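Local atomic coordinates of multidrug resistance protein (Vibrio cholerae, PDB entry 1YC9), a protein that probably serves as a trimeric outer membrane efflux channel and could contribute to resistance to puromycin, acriflavine and tetraphenylarsonium chloride. Residues A[56-60]-A[129-133]; A[120-124]-A[274-278]; A[253-259]-A[352-356]. The protein carries 1 engineered substitution. One frame throughout, in Å; residues are numbered along the deposited sequence.

Interaction 1. Residues A[56-60]-A[129-133]; sequences LKGAQ and LAAAE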
loop_
_atom_site.group_PDB
_atom_site.type_symbol
_atom_site.label_atom_id
_atom_site.label_comp_id
_atom_site.label_asym_id
_atom_site.label_seq_id
_atom_site.Cartn_x
_atom_site.Cartn_y
_atom_site.Cartn_z
ATOM N N LEU A 56 -18.614 -8.051 0.812
ATOM C CA LEU A 56 -19.896 -7.669 1.378
ATOM C C LEU A 56 -20.518 -8.895 2.055
ATOM O O LEU A 56 -21.000 -8.812 3.172
ATOM C CB LEU A 56 -20.819 -7.058 0.299
ATOM C CG LEU A 56 -22.251 -6.796 0.763
ATOM C CD1 LEU A 56 -22.257 -5.867 1.977
ATOM C CD2 LEU A 56 -23.017 -6.185 -0.398
ATOM N N LYS A 57 -20.498 -10.045 1.392
ATOM C CA LYS A 57 -21.052 -11.251 1.966
ATOM C C LYS A 57 -20.341 -11.578 3.280
ATOM O O LYS A 57 -20.972 -12.017 4.236
ATOM C CB LYS A 57 -21.005 -12.416 0.971
ATOM C CG LYS A 57 -21.575 -13.727 1.461
ATOM C CD LYS A 57 -21.485 -14.817 0.410
ATOM C CE LYS A 57 -21.965 -16.131 0.969
ATOM N NZ LYS A 57 -22.071 -17.211 -0.039
ATOM N N GLY A 58 -19.051 -11.312 3.339
ATOM C CA GLY A 58 -18.269 -11.529 4.545
ATOM C C GLY A 58 -18.813 -10.737 5.701
ATOM O O GLY A 58 -19.001 -11.248 6.803
ATOM N N ALA A 59 -19.030 -9.462 5.450
ATOM C CA ALA A 59 -19.557 -8.568 6.480
ATOM C C ALA A 59 -20.966 -9.019 6.918
ATOM O O ALA A 59 -21.331 -8.884 8.085
ATOM C CB ALA A 59 -19.609 -7.149 5.964
ATOM N N GLN A 60 -21.742 -9.550 5.978
ATOM C CA GLN A 60 -23.052 -10.103 6.285
ATOM C C GLN A 60 -22.935 -11.284 7.240
ATOM O O GLN A 60 -23.635 -11.381 8.242
ATOM C CB GLN A 60 -23.819 -10.486 5.002
ATOM C CG GLN A 60 -24.246 -9.257 4.138
ATOM C CD GLN A 60 -24.715 -9.650 2.738
ATOM O OE1 GLN A 60 -24.502 -10.766 2.332
ATOM N NE2 GLN A 60 -25.329 -8.712 2.009
ATOM N N LEU A 129 -21.492 -3.601 9.034
ATOM C CA LEU A 129 -22.159 -4.064 7.813
ATOM C C LEU A 129 -22.601 -2.875 6.959
ATOM O O LEU A 129 -22.483 -2.886 5.744
ATOM C CB LEU A 129 -23.332 -4.968 8.173
ATOM C CG LEU A 129 -24.207 -5.413 6.990
ATOM C CD1 LEU A 129 -23.359 -6.137 5.956
ATOM C CD2 LEU A 129 -25.349 -6.299 7.472
ATOM N N ALA A 130 -23.146 -1.852 7.581
ATOM C CA ALA A 130 -23.534 -0.659 6.829
ATOM C C ALA A 130 -22.343 -0.017 6.153
ATOM O O ALA A 130 -22.431 0.484 5.031
ATOM C CB ALA A 130 -24.290 0.384 7.724
ATOM N N ALA A 131 -21.197 -0.051 6.822
ATOM C CA ALA A 131 -19.988 0.440 6.209
ATOM C C ALA A 131 -19.587 -0.448 5.031
ATOM O O ALA A 131 -19.184 0.076 3.974
ATOM C CB ALA A 131 -18.861 0.556 7.238
ATOM N N ALA A 132 -19.720 -1.758 5.209
ATOM C CA ALA A 132 -19.437 -2.699 4.120
ATOM C C ALA A 132 -20.360 -2.522 2.897
ATOM O O ALA A 132 -19.946 -2.665 1.714
ATOM C CB ALA A 132 -19.469 -4.078 4.610
ATOM N N GLU A 133 -21.601 -2.184 3.184
ATOM C CA GLU A 133 -22.568 -1.906 2.111
ATOM C C GLU A 133 -22.120 -0.680 1.305
ATOM O O GLU A 133 -22.095 -0.701 0.076
ATOM C CB GLU A 133 -23.962 -1.740 2.691
ATOM C CG GLU A 133 -24.568 -3.030 3.164
ATOM C CD GLU A 133 -25.887 -2.869 3.910
ATOM O OE1 GLU A 133 -26.260 -1.720 4.187
ATOM O OE2 GLU A 133 -26.516 -3.909 4.225
HETATM O O HOH W 1 -26.484 -6.415 3.169
#

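Interaction 2. Residues A[120-124]-A[274-278]; sequences AAVVA and QQVGI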
loop_
_atom_site.group_PDB
_atom_site.type_symbol
_atom_site.label_atom_id
_atom_site.label_comp_id
_atom_site.label_asym_id
_atom_site.label_seq_id
_atom_site.Cartn_x
_atom_site.Cartn_y
_atom_site.Cartn_z
ATOM N N ALA A 120 -24.703 -3.577 22.315
ATOM C CA ALA A 120 -23.745 -2.696 21.691
ATOM C C ALA A 120 -22.875 -3.441 20.701
ATOM O O ALA A 120 -22.475 -2.910 19.664
ATOM C CB ALA A 120 -22.831 -2.010 22.803
ATOM N N ALA A 121 -22.617 -4.692 21.000
ATOM C CA ALA A 121 -21.830 -5.553 20.118
ATOM C C ALA A 121 -22.557 -5.743 18.814
ATOM O O ALA A 121 -21.962 -5.647 17.735
ATOM C CB ALA A 121 -21.564 -6.859 20.764
ATOM N N VAL A 122 -23.864 -5.953 18.901
ATOM C CA VAL A 122 -24.616 -6.115 17.664
ATOM C C VAL A 122 -24.741 -4.816 16.902
ATOM O O VAL A 122 -24.574 -4.831 15.700
ATOM C CB VAL A 122 -25.981 -6.767 17.916
ATOM C CG1 VAL A 122 -26.778 -6.872 16.633
ATOM C CG2 VAL A 122 -25.755 -8.066 18.557
ATOM N N VAL A 123 -24.937 -3.692 17.578
ATOM C CA VAL A 123 -24.920 -2.405 16.903
ATOM C C VAL A 123 -23.603 -2.089 16.182
ATOM O O VAL A 123 -23.598 -1.584 15.065
ATOM C CB VAL A 123 -25.268 -1.255 17.847
ATOM C CG1 VAL A 123 -25.153 0.055 17.122
ATOM C CG2 VAL A 123 -26.713 -1.445 18.356
ATOM N N ALA A 124 -22.508 -2.465 16.817
ATOM C CA ALA A 124 -21.201 -2.321 16.224
ATOM C C ALA A 124 -21.088 -3.172 14.979
ATOM O O ALA A 124 -20.661 -2.693 13.951
ATOM C CB ALA A 124 -20.118 -2.696 17.240
ATOM N N GLN A 274 -19.618 2.301 19.929
ATOM C CA GLN A 274 -20.298 1.184 20.581
ATOM C C GLN A 274 -19.291 0.303 21.316
ATOM O O GLN A 274 -19.593 -0.216 22.396
ATOM C CB GLN A 274 -21.024 0.308 19.550
ATOM C CG GLN A 274 -22.295 0.957 18.868
ATOM C CD GLN A 274 -23.329 1.438 19.859
ATOM O OE1 GLN A 274 -23.882 2.521 19.721
ATOM N NE2 GLN A 274 -23.607 0.633 20.835
ATOM N N GLN A 275 -18.128 0.094 20.702
ATOM C CA GLN A 275 -17.063 -0.694 21.316
ATOM C C GLN A 275 -16.511 -0.035 22.604
ATOM O O GLN A 275 -16.059 -0.746 23.512
ATOM C CB GLN A 275 -15.971 -1.041 20.307
ATOM C CG GLN A 275 -16.489 -1.927 19.199
ATOM C CD GLN A 275 -15.586 -2.077 17.989
ATOM O OE1 GLN A 275 -15.788 -3.010 17.200
ATOM N NE2 GLN A 275 -14.656 -1.161 17.790
ATOM N N VAL A 276 -16.563 1.283 22.688
ATOM C CA VAL A 276 -16.221 1.996 23.902
ATOM C C VAL A 276 -17.259 1.616 24.938
ATOM O O VAL A 276 -16.931 1.354 26.104
ATOM C CB VAL A 276 -16.120 3.544 23.702
ATOM C CG1 VAL A 276 -16.011 4.266 25.014
ATOM C CG2 VAL A 276 -14.979 3.891 22.806
ATOM N N GLY A 277 -18.544 1.596 24.529
ATOM C CA GLY A 277 -19.564 1.163 25.439
ATOM C C GLY A 277 -19.383 -0.253 25.964
ATOM O O GLY A 277 -19.638 -0.493 27.130
ATOM N N ILE A 278 -19.023 -1.180 25.101
ATOM C CA ILE A 278 -18.766 -2.539 25.492
ATOM C C ILE A 278 -17.693 -2.535 26.576
ATOM O O ILE A 278 -17.804 -3.261 27.573
ATOM C CB ILE A 278 -18.286 -3.366 24.310
ATOM C CG1 ILE A 278 -19.449 -3.601 23.273
ATOM C CG2 ILE A 278 -17.748 -4.712 24.741
ATOM C CD1 ILE A 278 -18.958 -4.137 21.967
#

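Interaction 3. Residues A[253-259]-A[352-356]; sequences VGLLGHR and ALHEI. Unlike the reference sequence in segment 352-356: H354 (reference Tyr), I356 (reference Val).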
loop_
_atom_site.group_PDB
_atom_site.type_symbol
_atom_site.label_atom_id
_atom_site.label_comp_id
_atom_site.label_asym_id
_atom_site.label_seq_id
_atom_site.Cartn_x
_atom_site.Cartn_y
_atom_site.Cartn_z
ATOM N N VAL A 253 -19.695 21.490 0.565
ATOM C CA VAL A 253 -19.965 20.624 1.723
ATOM C C VAL A 253 -21.300 19.840 1.629
ATOM O O VAL A 253 -21.342 18.649 1.971
ATOM C CB VAL A 253 -19.906 21.416 3.066
ATOM C CG1 VAL A 253 -19.667 20.450 4.255
ATOM C CG2 VAL A 253 -18.817 22.544 3.007
ATOM N N GLY A 254 -22.367 20.499 1.170
ATOM C CA GLY A 254 -23.650 19.848 0.935
ATOM C C GLY A 254 -23.548 18.818 -0.177
ATOM O O GLY A 254 -24.369 17.893 -0.290
ATOM N N LEU A 255 -22.475 18.913 -0.950
ATOM C CA LEU A 255 -22.314 18.037 -2.094
ATOM C C LEU A 255 -21.632 16.692 -1.823
ATOM O O LEU A 255 -21.158 16.048 -2.737
ATOM C CB LEU A 255 -21.715 18.771 -3.286
ATOM C CG LEU A 255 -20.351 19.438 -3.220
ATOM C CD1 LEU A 255 -20.214 20.413 -4.366
ATOM C CD2 LEU A 255 -20.080 20.122 -1.905
ATOM N N LEU A 256 -21.626 16.265 -0.566
ATOM C CA LEU A 256 -20.864 15.070 -0.152
ATOM C C LEU A 256 -21.668 13.820 0.186
ATOM O O LEU A 256 -21.082 12.816 0.615
ATOM C CB LEU A 256 -20.000 15.400 1.065
ATOM C CG LEU A 256 -19.073 16.596 0.905
ATOM C CD1 LEU A 256 -18.559 17.048 2.273
ATOM C CD2 LEU A 256 -17.933 16.285 -0.052
ATOM N N GLY A 257 -22.986 13.846 -0.030
ATOM C CA GLY A 257 -23.848 12.764 0.430
ATOM C C GLY A 257 -23.876 11.517 -0.414
ATOM O O GLY A 257 -24.400 10.485 -0.009
ATOM N N HIS A 258 -23.346 11.582 -1.620
ATOM C CA HIS A 258 -23.205 10.350 -2.384
ATOM C C HIS A 258 -21.783 9.757 -2.183
ATOM O O HIS A 258 -21.412 8.813 -2.883
ATOM C CB HIS A 258 -23.547 10.564 -3.870
ATOM N N ARG A 259 -20.995 10.283 -1.236
ATOM C CA ARG A 259 -19.656 9.722 -1.035
ATOM C C ARG A 259 -19.799 8.517 -0.115
ATOM O O ARG A 259 -20.002 8.668 1.113
ATOM C CB ARG A 259 -18.692 10.714 -0.408
ATOM C CG ARG A 259 -18.406 11.944 -1.242
ATOM C CD ARG A 259 -17.282 11.793 -2.177
ATOM N NE ARG A 259 -16.017 11.268 -1.618
ATOM C CZ ARG A 259 -14.813 11.569 -2.099
ATOM N NH1 ARG A 259 -14.696 12.497 -3.033
ATOM N NH2 ARG A 259 -13.729 11.039 -1.575
ATOM N N ALA A 352 -12.253 14.517 0.660
ATOM C CA ALA A 352 -13.348 14.619 -0.307
ATOM C C ALA A 352 -13.524 16.074 -0.745
ATOM O O ALA A 352 -13.706 16.346 -1.923
ATOM C CB ALA A 352 -14.616 14.110 0.289
ATOM N N LEU A 353 -13.427 16.997 0.203
ATOM C CA LEU A 353 -13.509 18.404 -0.097
ATOM C C LEU A 353 -12.325 18.850 -0.994
ATOM O O LEU A 353 -12.486 19.712 -1.849
ATOM C CB LEU A 353 -13.569 19.250 1.182
ATOM C CG LEU A 353 -14.860 19.171 2.034
ATOM C CD1 LEU A 353 -14.708 19.888 3.351
ATOM C CD2 LEU A 353 -16.082 19.719 1.296
ATOM N N HIS A 354 -11.145 18.252 -0.797
ATOM C CA HIS A 354 -9.947 18.575 -1.565
ATOM C C HIS A 354 -10.212 18.119 -3.011
ATOM O O HIS A 354 -9.896 18.833 -3.966
ATOM C CB HIS A 354 -8.780 17.818 -0.945
ATOM C CG HIS A 354 -7.481 17.871 -1.687
ATOM N ND1 HIS A 354 -6.494 16.926 -1.481
ATOM C CD2 HIS A 354 -6.966 18.758 -2.579
ATOM C CE1 HIS A 354 -5.432 17.232 -2.210
ATOM N NE2 HIS A 354 -5.699 18.331 -2.892
ATOM N N GLU A 355 -10.746 16.917 -3.143
ATOM C CA GLU A 355 -10.973 16.322 -4.454
ATOM C C GLU A 355 -11.970 17.148 -5.263
ATOM O O GLU A 355 -11.717 17.488 -6.448
ATOM C CB GLU A 355 -11.448 14.901 -4.332
ATOM C CG GLU A 355 -10.306 13.935 -4.059
ATOM C CD GLU A 355 -10.771 12.560 -3.595
ATOM O OE1 GLU A 355 -11.953 12.208 -3.819
ATOM O OE2 GLU A 355 -9.910 11.822 -3.050
ATOM N N ILE A 356 -13.046 17.540 -4.589
ATOM C CA ILE A 356 -14.051 18.420 -5.217
ATOM C C ILE A 356 -13.495 19.798 -5.519
ATOM O O ILE A 356 -13.724 20.312 -6.618
ATOM C CB ILE A 356 -15.314 18.562 -4.346
ATOM C CG1 ILE A 356 -15.969 17.201 -4.250
ATOM C CG2 ILE A 356 -16.338 19.541 -5.036
ATOM C CD1 ILE A 356 -16.826 16.996 -3.018
#

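Interaction 1. Residues A[56-60]-A[129-133]
Two nearly antiparallel helices meet here through a pair of facing alanines, with a leucine from each helix packed beside them. The axes of 56-60 and 129-133 approach to 9.0 Å and make an angle of 167°. A59 and A132 face each other, with A59 CB 3.4 Å from A132 CB. Methyl groups at this point let the backbones come close: A59 CA and L129 CA are 5.4 Å apart. Each leucine then fills a hollow on the other helix. L129 CD1 sits in one formed by A59 and Q60, 3.9 Å from A59 CB and 3.7 Å from Q60 CG. L56 CD1 fits over A132 and E133, 4.2 Å from A132 CB and 3.8 Å from E133 CG. The two tips also meet, L56 CD1 to L129 CD1 at 4.1 Å. Both leucines have the same t,p rotamer, so the pair looks close to twofold symmetric. Q60 and E133 extend this symmetry at the exposed edge. No direct hydrogen bond joins the segments. Instead a water accepts from Q60 NE2 at 2.8 Å and donates to E133 OE2 at 2.7 Å. The contact joins helix 47-67 to helix 117-183. Elsewhere on 129-133, A131 packs on A264, W267 and R268 of helix 260-281. Across the subunit boundary, K57 forms a salt bridge with E335 of the second subunit, on helix 326-391.

Interaction 2. Residues A[120-124]-A[274-278]
This is a mainly apolar helix-helix contact, close to antiparallel, near where the helical part of the chain gives way to the beta-sheet. Helix 117-183 has just begun at 120-124, following strand 98-111. Helix 260-281 is nearly finished at 274-278, and strand 286-298 comes next. The segment axes come within 8.6 Å and cross at -158°. The nearest CA atoms are those of A120 and Q274, 5.3 Å apart. Alanines make this approach possible. A120 and A124, one turn apart, both direct CB toward the partner helix. Q274 is the most heavily covered residue of the pair. Its aliphatic part packs on A124 and V123: Q274 CB lies 3.9 Å from A124 CB, and Q274 CG is 3.5 Å from V123 CG1. The amide end lies against A120. One turn further on, I278 covers the start of the other helix. I278 CG1 is 3.8 Å from A120 CB, and I278 CD1 is 4.0 Å from A121 CB. Q275 adds a looser edge, with Q275 CG 4.2 Å from A124 CB. No hydrogen bond crosses the interface. V122 is on another face of its helix and packs on I69 and R70, in the loop after helix 47-67. Strands 98-111 and 286-298 are antiparallel neighbours in the sheet, so their helices continue side by side. This continuity of strands into helices is typical of outer membrane factors, the TolC-like channels.

Interaction 3. Residues A[253-259]-A[352-356]
R259 and E355 form the polar centre of this contact. E355 OE1 accepts two hydrogen bonds of a salt bridge, from R259 NH1 at 2.9 Å and from R259 NH2 at 3.1 Å. The guanidinium has further partners: D261 forms a salt bridge with its NH2, and the carbonyl of A432 accepts from its NH1. The other carboxylate oxygen of E355 is hydrogen-bonded to Q351. E355 lies near the plane of the guanidinium, while A352 covers one face, its CB 3.5 Å from R259 CZ. R259 is also the N-cap of helix 260-281 and ends a type I turn that starts at L256, with R259 N 3.1 Å from L256 O. L256 leads the packing. L256 CD2 presses against I356 CD1 at 3.2 Å and A352 CB at 4.0 Å, and L256 CD1 meets L353 CD2 at 3.8 Å. Further out, L255 CD1 lies 4.0 Å from I356 CG2. Poorly ordered V253 touches L353 at the edge. P228 of the third subunit also packs on L353. A buried, multiply paired arginine and an apolar patch together fix the start of helix 260-281 against helix 326-391.

How the interactions relate
Interactions 1 and 2 share helix 117-183. Their centres are about 17 Å apart, and their nearest atoms are about 5 Å apart without touching. On this helix, 120-124 meets helix 260-281 near the strands, and 129-133 meets helix 47-67. Helix 260-281 also links interactions 2 and 3: it begins right after R259 and carries 274-278 near its far end. The centres of interactions 2 and 3 are about 29 Å apart, and those of interactions 1 and 3 about 23 Å. Interaction 3 joins the segment leading into helix 260-281 to helix 326-391. A mercury ion lies about 9 Å from the side chain of L56. Interactions 1 and 3 also adjoin other subunits of the trimer.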